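Local coordinates for protein catechol 2,3-dioxygenase (Rhodococcus sp., PDB 2WL9) that probably cleaves the aromatic ring of catechols beside their two hydroxyls, using dioxygen at an active-site iron, during breakdown of aromatic hydrocarbons, at residues C[12-15]-C[19-22]; C[25-30]-C[231-236]; C[132-137]-C[215-220]; C[251-256]-C[261-266]. All blocks are in the same frame, centred on the assembly; numbering follows the deposited sequence. Where two conformers were deposited one is given.

Contact 1 of 4, residues C[12-15]-C[19-22]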
# COMPACT_ATOMS: atom_id res chain seq x y z
N LEU C 12 -7.32 -14.08 -40.83
CA LEU C 12 -8.63 -13.86 -41.41
C LEU C 12 -8.53 -13.83 -42.93
O LEU C 12 -7.55 -13.32 -43.48
CB LEU C 12 -9.19 -12.52 -40.92
CG LEU C 12 -10.11 -12.35 -39.71
CD1 LEU C 12 -9.84 -13.30 -38.54
CD2 LEU C 12 -10.14 -10.89 -39.24
N SER C 13 -9.53 -14.40 -43.60
CA SER C 13 -9.69 -14.28 -45.05
C SER C 13 -10.65 -13.14 -45.32
O SER C 13 -11.76 -13.15 -44.79
CB SER C 13 -10.27 -15.57 -45.64
OG SER C 13 -9.36 -16.65 -45.53
N VAL C 14 -10.23 -12.15 -46.10
CA VAL C 14 -11.07 -10.99 -46.40
C VAL C 14 -11.16 -10.73 -47.91
O VAL C 14 -10.27 -11.13 -48.66
CB VAL C 14 -10.60 -9.71 -45.64
CG1 VAL C 14 -10.56 -9.96 -44.13
CG2 VAL C 14 -9.24 -9.25 -46.12
N SER C 15 -12.23 -10.06 -48.35
CA SER C 15 -12.41 -9.75 -49.77
C SER C 15 -12.05 -8.31 -50.09
O SER C 15 -11.77 -7.97 -51.24
CB SER C 15 -13.84 -10.06 -50.21
OG SER C 15 -14.79 -9.31 -49.47
N ALA C 19 -11.65 -1.60 -47.08
CA ALA C 19 -12.71 -1.41 -46.09
C ALA C 19 -12.25 -1.80 -44.69
O ALA C 19 -12.60 -1.13 -43.72
CB ALA C 19 -13.96 -2.20 -46.49
N TRP C 20 -11.46 -2.87 -44.60
CA TRP C 20 -10.92 -3.36 -43.33
C TRP C 20 -9.94 -2.40 -42.66
O TRP C 20 -9.96 -2.24 -41.43
CB TRP C 20 -10.27 -4.74 -43.51
CG TRP C 20 -11.22 -5.86 -43.27
CD1 TRP C 20 -11.85 -6.62 -44.22
CD2 TRP C 20 -11.65 -6.35 -42.00
NE1 TRP C 20 -12.64 -7.56 -43.61
CE2 TRP C 20 -12.55 -7.41 -42.25
CE3 TRP C 20 -11.38 -5.99 -40.68
CZ2 TRP C 20 -13.16 -8.13 -41.22
CZ3 TRP C 20 -12.00 -6.70 -39.65
CH2 TRP C 20 -12.88 -7.76 -39.93
N ARG C 21 -9.08 -1.77 -43.46
CA ARG C 21 -8.22 -0.70 -42.95
C ARG C 21 -9.08 0.42 -42.38
O ARG C 21 -8.91 0.80 -41.22
CB ARG C 21 -7.31 -0.16 -44.07
CG ARG C 21 -6.34 -1.20 -44.61
CD ARG C 21 -5.45 -0.64 -45.71
NE ARG C 21 -4.55 0.39 -45.19
CZ ARG C 21 -3.28 0.53 -45.57
NH1 ARG C 21 -2.74 -0.31 -46.45
NH2 ARG C 21 -2.54 1.49 -45.04
N ASP C 22 -10.02 0.92 -43.18
CA ASP C 22 -10.95 1.98 -42.74
C ASP C 22 -11.65 1.62 -41.43
O ASP C 22 -11.81 2.47 -40.56
CB ASP C 22 -12.00 2.25 -43.83
CG ASP C 22 -11.46 3.06 -45.00
OD1 ASP C 22 -10.22 3.20 -45.15
OD2 ASP C 22 -12.29 3.55 -45.79
O HOH W 1 -13.88 -8.04 -46.52
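The indole NE1 of Trp20, which lies beside Val14, has two polar partners. One is a water held at the ring edge, in the indole plane, in a weak bond with 3.2 Å from Trp20 NE1 to the water oxygen. The same water also accepts from the backbone, with Ser15 N 3.2 Å from its oxygen, and so bridges the backbone at Ser15 to the helix residue Trp20. The other partner of NE1 is Ser258 OG.

The rest of the contact is apolar. One methyl of Val14 sits over a face of the indole, on its five-membered ring. Val14 CG1 is 3.2 Å from Trp20 NE1 and 3.6 Å from Trp20 CD1, a tight contact. The first torsion of Val14 (chi1 -56°) puts CG1 beside the backbone N, and this branch leads the approach to the ring. Leu12 meets the benzo end of the indole, with its CD2 4.2 Å from Trp20 CH2. Leu54 and Trp262 also touch the indole.

Strand 6-14 turns directly into helix 17-24. This is the beta-alpha start of the beta-alpha-beta-beta-beta module of the glyoxalase and dioxygenase superfamily, and Trp20 packs the helix back onto its own strand. Polar partners satisfy the indole N-H although the residue is buried, and the ring face stays apolar under Val14.

Contact 2 of 4, residues C[25-30]-C[231-236]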
# COMPACT_ATOMS: atom_id res chain seq x y z
N ALA C 25 -8.65 0.20 -38.32
CA ALA C 25 -7.78 1.31 -37.89
C ALA C 25 -8.58 2.59 -37.67
O ALA C 25 -8.49 3.20 -36.59
CB ALA C 25 -6.65 1.53 -38.89
N GLY C 26 -9.36 2.99 -38.67
CA GLY C 26 -10.06 4.27 -38.66
C GLY C 26 -11.15 4.40 -37.61
O GLY C 26 -11.40 5.49 -37.10
N ILE C 27 -11.79 3.28 -37.28
CA ILE C 27 -12.80 3.29 -36.22
C ILE C 27 -12.27 2.68 -34.94
O ILE C 27 -12.34 3.31 -33.88
CB ILE C 27 -14.09 2.57 -36.66
CG1 ILE C 27 -14.67 3.26 -37.90
CG2 ILE C 27 -15.11 2.55 -35.50
CD1 ILE C 27 -15.84 2.53 -38.52
N MET C 28 -11.73 1.46 -35.03
CA MET C 28 -11.38 0.69 -33.84
C MET C 28 -10.08 1.13 -33.17
O MET C 28 -9.93 0.99 -31.96
CB MET C 28 -11.39 -0.82 -34.12
CG MET C 28 -12.76 -1.38 -34.55
SD MET C 28 -14.13 -0.93 -33.46
CE MET C 28 -15.55 -1.41 -34.44
N GLY C 29 -9.16 1.68 -33.95
CA GLY C 29 -7.92 2.23 -33.38
C GLY C 29 -6.72 1.32 -33.51
O GLY C 29 -5.63 1.62 -33.02
N MET C 30 -6.91 0.19 -34.19
CA MET C 30 -5.79 -0.72 -34.47
C MET C 30 -4.78 -0.05 -35.40
O MET C 30 -5.10 0.93 -36.06
CB MET C 30 -6.29 -2.02 -35.08
CG MET C 30 -7.17 -2.79 -34.12
SD MET C 30 -7.57 -4.44 -34.66
CE MET C 30 -8.54 -4.95 -33.25
N ARG C 231 -22.01 4.39 -35.27
CA ARG C 231 -23.34 4.98 -35.43
C ARG C 231 -23.36 6.03 -36.53
O ARG C 231 -24.30 6.10 -37.33
CB ARG C 231 -23.81 5.60 -34.11
CG ARG C 231 -24.12 4.60 -33.01
CD ARG C 231 -25.36 3.81 -33.32
NE ARG C 231 -25.73 2.89 -32.25
CZ ARG C 231 -26.65 1.94 -32.39
NH1 ARG C 231 -27.27 1.79 -33.55
NH2 ARG C 231 -26.93 1.13 -31.37
N GLN C 232 -22.32 6.87 -36.55
CA GLN C 232 -22.16 7.91 -37.57
C GLN C 232 -21.98 7.31 -38.97
O GLN C 232 -22.53 7.82 -39.94
CB GLN C 232 -20.98 8.82 -37.24
CG GLN C 232 -20.90 10.09 -38.09
CD GLN C 232 -19.64 10.90 -37.86
OE1 GLN C 232 -18.53 10.36 -37.81
NE2 GLN C 232 -19.80 12.21 -37.74
N GLN C 233 -21.22 6.22 -39.06
CA GLN C 233 -20.91 5.60 -40.36
C GLN C 233 -22.01 4.62 -40.82
O GLN C 233 -21.86 3.93 -41.83
CB GLN C 233 -19.54 4.91 -40.33
CG GLN C 233 -18.36 5.88 -40.20
CD GLN C 233 -17.03 5.28 -40.64
OE1 GLN C 233 -16.99 4.35 -41.45
NE2 GLN C 233 -15.93 5.82 -40.11
N LYS C 234 -23.11 4.60 -40.06
CA LYS C 234 -24.30 3.79 -40.34
C LYS C 234 -24.01 2.29 -40.45
O LYS C 234 -24.67 1.57 -41.22
CB LYS C 234 -25.05 4.32 -41.58
N ILE C 235 -23.04 1.83 -39.67
CA ILE C 235 -22.68 0.41 -39.61
C ILE C 235 -23.65 -0.32 -38.68
O ILE C 235 -23.96 0.17 -37.59
CB ILE C 235 -21.21 0.21 -39.16
CG1 ILE C 235 -20.25 0.89 -40.14
CG2 ILE C 235 -20.89 -1.28 -39.02
CD1 ILE C 235 -18.79 0.85 -39.73
N ASP C 236 -24.12 -1.49 -39.11
CA ASP C 236 -25.10 -2.28 -38.36
C ASP C 236 -24.64 -2.66 -36.96
O ASP C 236 -23.55 -3.22 -36.79
CB ASP C 236 -25.48 -3.55 -39.14
CG ASP C 236 -26.27 -3.25 -40.40
OD1 ASP C 236 -26.75 -2.11 -40.56
OD2 ASP C 236 -26.42 -4.17 -41.23
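Helix 220-232 of the C-terminal module ends beside the turn that follows helix 17-24 of the N-terminal module, and Ile27 there meets Gln233 and Ile235. No hydrogen bond crosses between the two segments. Ile27 and Ile235 reach toward each other tip to tip, with 3.6 Å between Ile27 CD1 and Ile235 CD1. Both isoleucines have an extended outer chain (chi2 172° in Ile27, 175° in Ile235), which carries the two end methyls into contact.

Gln233 and Ile27 also come at each other from opposite directions. The amide rests against the same aliphatic branch: Gln233 NE2 is 3.6 Å from Ile27 CG1, and Gln233 OE1 is 3.6 Å from Ile27 CD1.

The helix end probably helps to place these side chains. Gln233 is the first residue to leave helical angles, and Lys234, with positive phi, is the C-prime residue of a Schellman motif. Ile235 N pairs with Val230 O, and Lys234 N pairs with Arg231 O in a weak bond of 3.3 Å. The chain turns off the helix there, and Gln233 and Ile235 both direct their side chains at Ile27. Ile27 also packs on Leu229 and Val230 of the helix. Met28 extends to Trp262 and Pro264, and Arg231 pairs with Glu288 in a salt bridge.

Contact 3 of 4, residues C[132-137]-C[215-220]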
# COMPACT_ATOMS: atom_id res chain seq x y z
N PRO C 132 -1.90 4.10 -32.86
CA PRO C 132 -3.27 3.77 -33.26
C PRO C 132 -3.71 4.42 -34.58
O PRO C 132 -3.26 5.51 -34.92
CB PRO C 132 -4.11 4.29 -32.09
CG PRO C 132 -3.28 5.37 -31.47
CD PRO C 132 -1.88 4.85 -31.59
N GLY C 133 -4.59 3.73 -35.31
CA GLY C 133 -5.10 4.22 -36.59
C GLY C 133 -6.11 5.35 -36.47
O GLY C 133 -6.58 5.89 -37.47
N ARG C 134 -6.48 5.68 -35.23
CA ARG C 134 -7.26 6.87 -34.92
C ARG C 134 -6.87 7.29 -33.51
O ARG C 134 -6.36 6.47 -32.75
CB ARG C 134 -8.77 6.62 -35.06
CG ARG C 134 -9.35 5.44 -34.28
CD ARG C 134 -9.60 5.77 -32.81
NE ARG C 134 -10.52 4.83 -32.17
CZ ARG C 134 -10.91 4.91 -30.90
NH1 ARG C 134 -10.46 5.89 -30.12
NH2 ARG C 134 -11.75 4.01 -30.41
N PRO C 135 -7.09 8.58 -33.15
CA PRO C 135 -6.64 9.04 -31.83
C PRO C 135 -7.28 8.24 -30.71
O PRO C 135 -8.48 7.98 -30.75
CB PRO C 135 -7.10 10.50 -31.81
CG PRO C 135 -7.13 10.90 -33.25
CD PRO C 135 -7.70 9.67 -33.92
N MET C 136 -6.48 7.84 -29.73
CA MET C 136 -6.97 6.99 -28.65
C MET C 136 -6.67 7.59 -27.30
O MET C 136 -5.58 8.12 -27.06
CB MET C 136 -6.34 5.59 -28.74
CG MET C 136 -6.96 4.69 -29.82
SD MET C 136 -6.37 2.98 -29.76
CE MET C 136 -7.15 2.38 -28.26
N PHE C 137 -7.66 7.50 -26.41
CA PHE C 137 -7.53 7.95 -25.03
C PHE C 137 -6.59 7.04 -24.24
O PHE C 137 -5.89 7.49 -23.34
CB PHE C 137 -8.90 7.93 -24.35
CG PHE C 137 -9.86 8.96 -24.87
CD1 PHE C 137 -10.75 8.64 -25.90
CD2 PHE C 137 -9.90 10.24 -24.33
CE1 PHE C 137 -11.66 9.59 -26.39
CE2 PHE C 137 -10.79 11.19 -24.80
CZ PHE C 137 -11.68 10.87 -25.84
N ILE C 215 -12.85 -7.24 -28.59
CA ILE C 215 -11.66 -6.48 -28.35
C ILE C 215 -11.97 -5.48 -27.19
O ILE C 215 -13.06 -4.97 -27.07
CB ILE C 215 -11.13 -5.74 -29.58
CG1 ILE C 215 -12.12 -4.71 -30.09
CG2 ILE C 215 -10.70 -6.69 -30.67
CD1 ILE C 215 -11.69 -4.02 -31.31
N GLU C 216 -10.97 -5.26 -26.36
CA GLU C 216 -11.20 -4.49 -25.15
C GLU C 216 -10.30 -3.27 -25.08
O GLU C 216 -9.09 -3.37 -25.29
CB GLU C 216 -10.99 -5.40 -23.93
CG GLU C 216 -11.39 -4.77 -22.60
CD GLU C 216 -11.09 -5.66 -21.42
OE1 GLU C 216 -10.63 -6.80 -21.63
OE2 GLU C 216 -11.29 -5.21 -20.28
N TYR C 217 -10.90 -2.11 -24.80
CA TYR C 217 -10.15 -0.88 -24.54
C TYR C 217 -9.81 -0.74 -23.06
O TYR C 217 -10.59 -1.19 -22.20
CB TYR C 217 -10.98 0.33 -24.95
CG TYR C 217 -11.28 0.45 -26.42
CD1 TYR C 217 -10.26 0.71 -27.35
CD2 TYR C 217 -12.59 0.34 -26.90
CE1 TYR C 217 -10.54 0.84 -28.70
CE2 TYR C 217 -12.88 0.47 -28.25
CZ TYR C 217 -11.85 0.72 -29.14
OH TYR C 217 -12.13 0.85 -30.48
N THR C 218 -8.68 -0.11 -22.75
CA THR C 218 -8.35 0.22 -21.35
C THR C 218 -9.24 1.34 -20.82
O THR C 218 -9.59 1.35 -19.63
CB THR C 218 -6.86 0.63 -21.15
OG1 THR C 218 -6.57 1.78 -21.95
CG2 THR C 218 -5.91 -0.50 -21.49
N HIS C 219 -9.63 2.25 -21.71
CA HIS C 219 -10.34 3.47 -21.33
C HIS C 219 -11.75 3.47 -21.91
O HIS C 219 -11.95 3.22 -23.10
CB HIS C 219 -9.59 4.70 -21.84
CG HIS C 219 -8.32 5.01 -21.10
ND1 HIS C 219 -7.31 4.09 -20.94
CD2 HIS C 219 -7.90 6.14 -20.49
CE1 HIS C 219 -6.31 4.65 -20.27
NE2 HIS C 219 -6.65 5.89 -19.98
N LEU C 220 -12.72 3.77 -21.05
CA LEU C 220 -14.12 3.81 -21.46
C LEU C 220 -14.33 4.77 -22.63
O LEU C 220 -15.11 4.48 -23.54
CB LEU C 220 -15.02 4.18 -20.27
CG LEU C 220 -16.53 4.39 -20.48
CD1 LEU C 220 -17.18 3.29 -21.31
CD2 LEU C 220 -17.24 4.52 -19.13
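Met136 lays its end methyl against the rim of the Tyr217 ring. Met136 CE is 3.6 Å from Tyr217 CD1 and lies near the ring plane, and the two side chains cross at about a right angle. A bend at the last torsion of Met136 (chi3 71°) brings CE round to the tyrosine, because CB itself does not point there.

Arg134 and Tyr217 reach toward each other from opposite directions. Arg134 NH2 gives a weak hydrogen bond to Tyr217 OH, 3.2 Å long and bent to 127° at the hydrogen. The guanidinium and ring planes are 51° apart, so the groups are not stacked. The stronger partner of Tyr217 OH is Met28 O. Arg134 NH1 reaches Pro135 O at 2.9 Å in the guanidinium plane, and the same nitrogen forms a salt bridge with Asp222. Arg134 NE bonds to Ile27 O. These bonds fix the orientation of the guanidinium and probably balance its charge in a buried place.

Further along, the Phe137 carbonyl lies over one face of the His219 imidazole, with 3.7 Å between Phe137 O and His219 CD2. At the ring edge, in its plane, Thr218 OG1 is hydrogen-bonded to His219 ND1 at 2.6 Å. The ring of Phe137 leads away and packs on Pro129 of a second subunit and Ile282 of a third.

The loop 132-137 belongs to the link between two successive beta-alpha-beta-beta-beta modules, and packs on the end region of strand 210-217 and the turn after it. Such paired modules are the plan of type I extradiol dioxygenases.

Contact 4 of 4, residues C[251-256]-C[261-266]. With FE (Fe (III) ion), chain K.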
# COMPACT_ATOMS: atom_id res chain seq x y z
N THR C 251 -20.18 -3.60 -23.46
CA THR C 251 -19.87 -3.90 -24.87
C THR C 251 -21.06 -3.70 -25.81
O THR C 251 -22.20 -3.71 -25.37
CB THR C 251 -19.41 -5.37 -25.08
OG1 THR C 251 -20.55 -6.24 -25.08
CG2 THR C 251 -18.40 -5.83 -24.02
N PHE C 252 -20.77 -3.51 -27.09
CA PHE C 252 -21.80 -3.61 -28.12
C PHE C 252 -21.29 -4.54 -29.23
O PHE C 252 -20.10 -4.83 -29.29
CB PHE C 252 -22.22 -2.23 -28.64
CG PHE C 252 -21.17 -1.51 -29.44
CD1 PHE C 252 -21.22 -1.51 -30.83
CD2 PHE C 252 -20.14 -0.82 -28.80
CE1 PHE C 252 -20.26 -0.84 -31.57
CE2 PHE C 252 -19.17 -0.15 -29.54
CZ PHE C 252 -19.24 -0.16 -30.93
N TYR C 253 -22.20 -5.01 -30.08
CA TYR C 253 -21.86 -5.90 -31.19
C TYR C 253 -22.24 -5.25 -32.51
O TYR C 253 -23.41 -4.89 -32.71
CB TYR C 253 -22.64 -7.22 -31.07
CG TYR C 253 -22.24 -8.14 -29.94
CD1 TYR C 253 -21.54 -9.32 -30.20
CD2 TYR C 253 -22.59 -7.87 -28.61
CE1 TYR C 253 -21.18 -10.20 -29.18
CE2 TYR C 253 -22.23 -8.74 -27.57
CZ TYR C 253 -21.53 -9.91 -27.87
OH TYR C 253 -21.16 -10.80 -26.87
N CYS C 254 -21.27 -5.12 -33.41
CA CYS C 254 -21.49 -4.45 -34.70
C CYS C 254 -20.87 -5.23 -35.87
O CYS C 254 -19.96 -6.03 -35.67
CB CYS C 254 -20.95 -3.01 -34.67
SG CYS C 254 -19.14 -2.83 -34.56
N ALA C 255 -21.38 -4.97 -37.07
CA ALA C 255 -20.91 -5.64 -38.29
C ALA C 255 -19.50 -5.20 -38.69
O ALA C 255 -19.14 -4.04 -38.54
CB ALA C 255 -21.87 -5.40 -39.45
N ASN C 256 -18.73 -6.14 -39.22
CA ASN C 256 -17.44 -5.81 -39.84
C ASN C 256 -17.51 -5.96 -41.38
O ASN C 256 -18.55 -6.36 -41.91
CB ASN C 256 -16.29 -6.60 -39.20
CG ASN C 256 -16.41 -8.11 -39.38
OD1 ASN C 256 -16.73 -8.61 -40.46
ND2 ASN C 256 -16.12 -8.84 -38.32
N LEU C 261 -19.26 -10.30 -36.86
CA LEU C 261 -19.34 -9.29 -35.80
C LEU C 261 -18.06 -9.03 -35.03
O LEU C 261 -17.32 -9.95 -34.70
CB LEU C 261 -20.44 -9.65 -34.80
CG LEU C 261 -21.88 -9.77 -35.31
CD1 LEU C 261 -22.75 -10.26 -34.17
CD2 LEU C 261 -22.36 -8.44 -35.80
N TRP C 262 -17.81 -7.75 -34.75
CA TRP C 262 -16.83 -7.37 -33.73
C TRP C 262 -17.56 -6.77 -32.53
O TRP C 262 -18.56 -6.07 -32.69
CB TRP C 262 -15.81 -6.39 -34.29
CG TRP C 262 -14.67 -7.04 -35.01
CD1 TRP C 262 -14.65 -8.30 -35.55
CD2 TRP C 262 -13.39 -6.46 -35.31
NE1 TRP C 262 -13.44 -8.55 -36.14
CE2 TRP C 262 -12.65 -7.44 -36.01
CE3 TRP C 262 -12.80 -5.22 -35.04
CZ2 TRP C 262 -11.34 -7.21 -36.46
CZ3 TRP C 262 -11.49 -4.99 -35.49
CH2 TRP C 262 -10.78 -5.98 -36.18
N GLU C 263 -17.02 -7.04 -31.35
CA GLU C 263 -17.63 -6.62 -30.10
C GLU C 263 -16.64 -5.75 -29.31
O GLU C 263 -15.92 -6.27 -28.46
CB GLU C 263 -18.07 -7.85 -29.30
CG GLU C 263 -18.85 -7.57 -28.02
CD GLU C 263 -18.77 -8.71 -27.01
OE1 GLU C 263 -18.26 -9.80 -27.36
OE2 GLU C 263 -19.23 -8.54 -25.87
N PRO C 264 -16.60 -4.44 -29.59
CA PRO C 264 -15.76 -3.53 -28.82
C PRO C 264 -16.26 -3.45 -27.38
O PRO C 264 -17.47 -3.38 -27.16
CB PRO C 264 -15.95 -2.18 -29.52
CG PRO C 264 -16.41 -2.53 -30.89
CD PRO C 264 -17.27 -3.73 -30.70
N GLY C 265 -15.34 -3.46 -26.42
CA GLY C 265 -15.73 -3.49 -25.02
C GLY C 265 -14.78 -2.80 -24.07
O GLY C 265 -13.73 -2.30 -24.48
N TRP C 266 -15.18 -2.77 -22.80
CA TRP C 266 -14.42 -2.14 -21.72
C TRP C 266 -14.84 -2.74 -20.37
O TRP C 266 -16.00 -3.07 -20.17
CB TRP C 266 -14.68 -0.63 -21.68
CG TRP C 266 -14.08 0.04 -20.47
CD1 TRP C 266 -12.80 0.47 -20.33
CD2 TRP C 266 -14.74 0.33 -19.23
NE1 TRP C 266 -12.62 1.02 -19.07
CE2 TRP C 266 -13.79 0.94 -18.38
CE3 TRP C 266 -16.05 0.11 -18.75
CZ2 TRP C 266 -14.10 1.35 -17.08
CZ3 TRP C 266 -16.35 0.52 -17.45
CH2 TRP C 266 -15.39 1.14 -16.63
FE FE K . -18.58 -11.91 -26.46
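The Tyr253 ring carries the Glu263 side chain on one face. Glu263 CG stands over its centre, 3.5 Å from the Tyr253 centroid in a CH-pi contact, and the carboxylate is stacked 14° from the ring plane. His212 meets the same tyrosine edge-to-face, and Leu261 CD1 touches it obliquely. Tyr253, Leu261 and Glu263 lie on the antiparallel beta hairpin of strands 250-255 and 261-266. Cys254 and Trp262 form a hydrogen-bonded pair, with Cys254 N to Trp262 O at 3.0 Å and Trp262 N to Cys254 O at 2.9 Å.

Pro264 CD makes a CH-pi contact over one face of the Phe252 ring, offset toward its rim. Asn256 CB lies over one face of the Trp262 indole. Asn256 ND2 is nearest to Trp262 CD1, with the planes 83° apart, and Asn256 OD1 bonds to Ser258 N.

CG of Glu263 is anti to the backbone N (chi1 -174°) and the chain runs on extended, which carries the carboxylate alongside the tyrosine to the iron. Glu263 OE1 binds the metal at 2.3 Å, together with His149 and His212. Thr251 OG1, in the second shell, donates to the anti lone pair of Glu263 OE2 at 2.8 Å. Tyr253 OH is hydrogen-bonded to His244 NE2 and lies 2.8 Å from the iron.

In the fold
Only contact 4 holds residues of the iron site. The side chain of Tyr217 in contact 3 is about 14 Å from the iron. Contacts 3 and 4 share a sheet: Ile215 O and Gly265 N are 2.8 Å apart, joining strands 210-217 and 261-266. Contact 1 touches contact 4 through two indoles, with Trp20 CZ3 3.3 Å from Trp262 CZ2. Contact 2 lies about 10 Å from contact 4, centre to centre. It joins the same hairpin where Asp236 O faces Ala255 N at 2.8 Å. Its turn 25-30 also meets contact 3. Contacts 2 and 3 join the N-terminal module and the linking loop to the iron-bearing half, and contact 1 abuts it through Trp20.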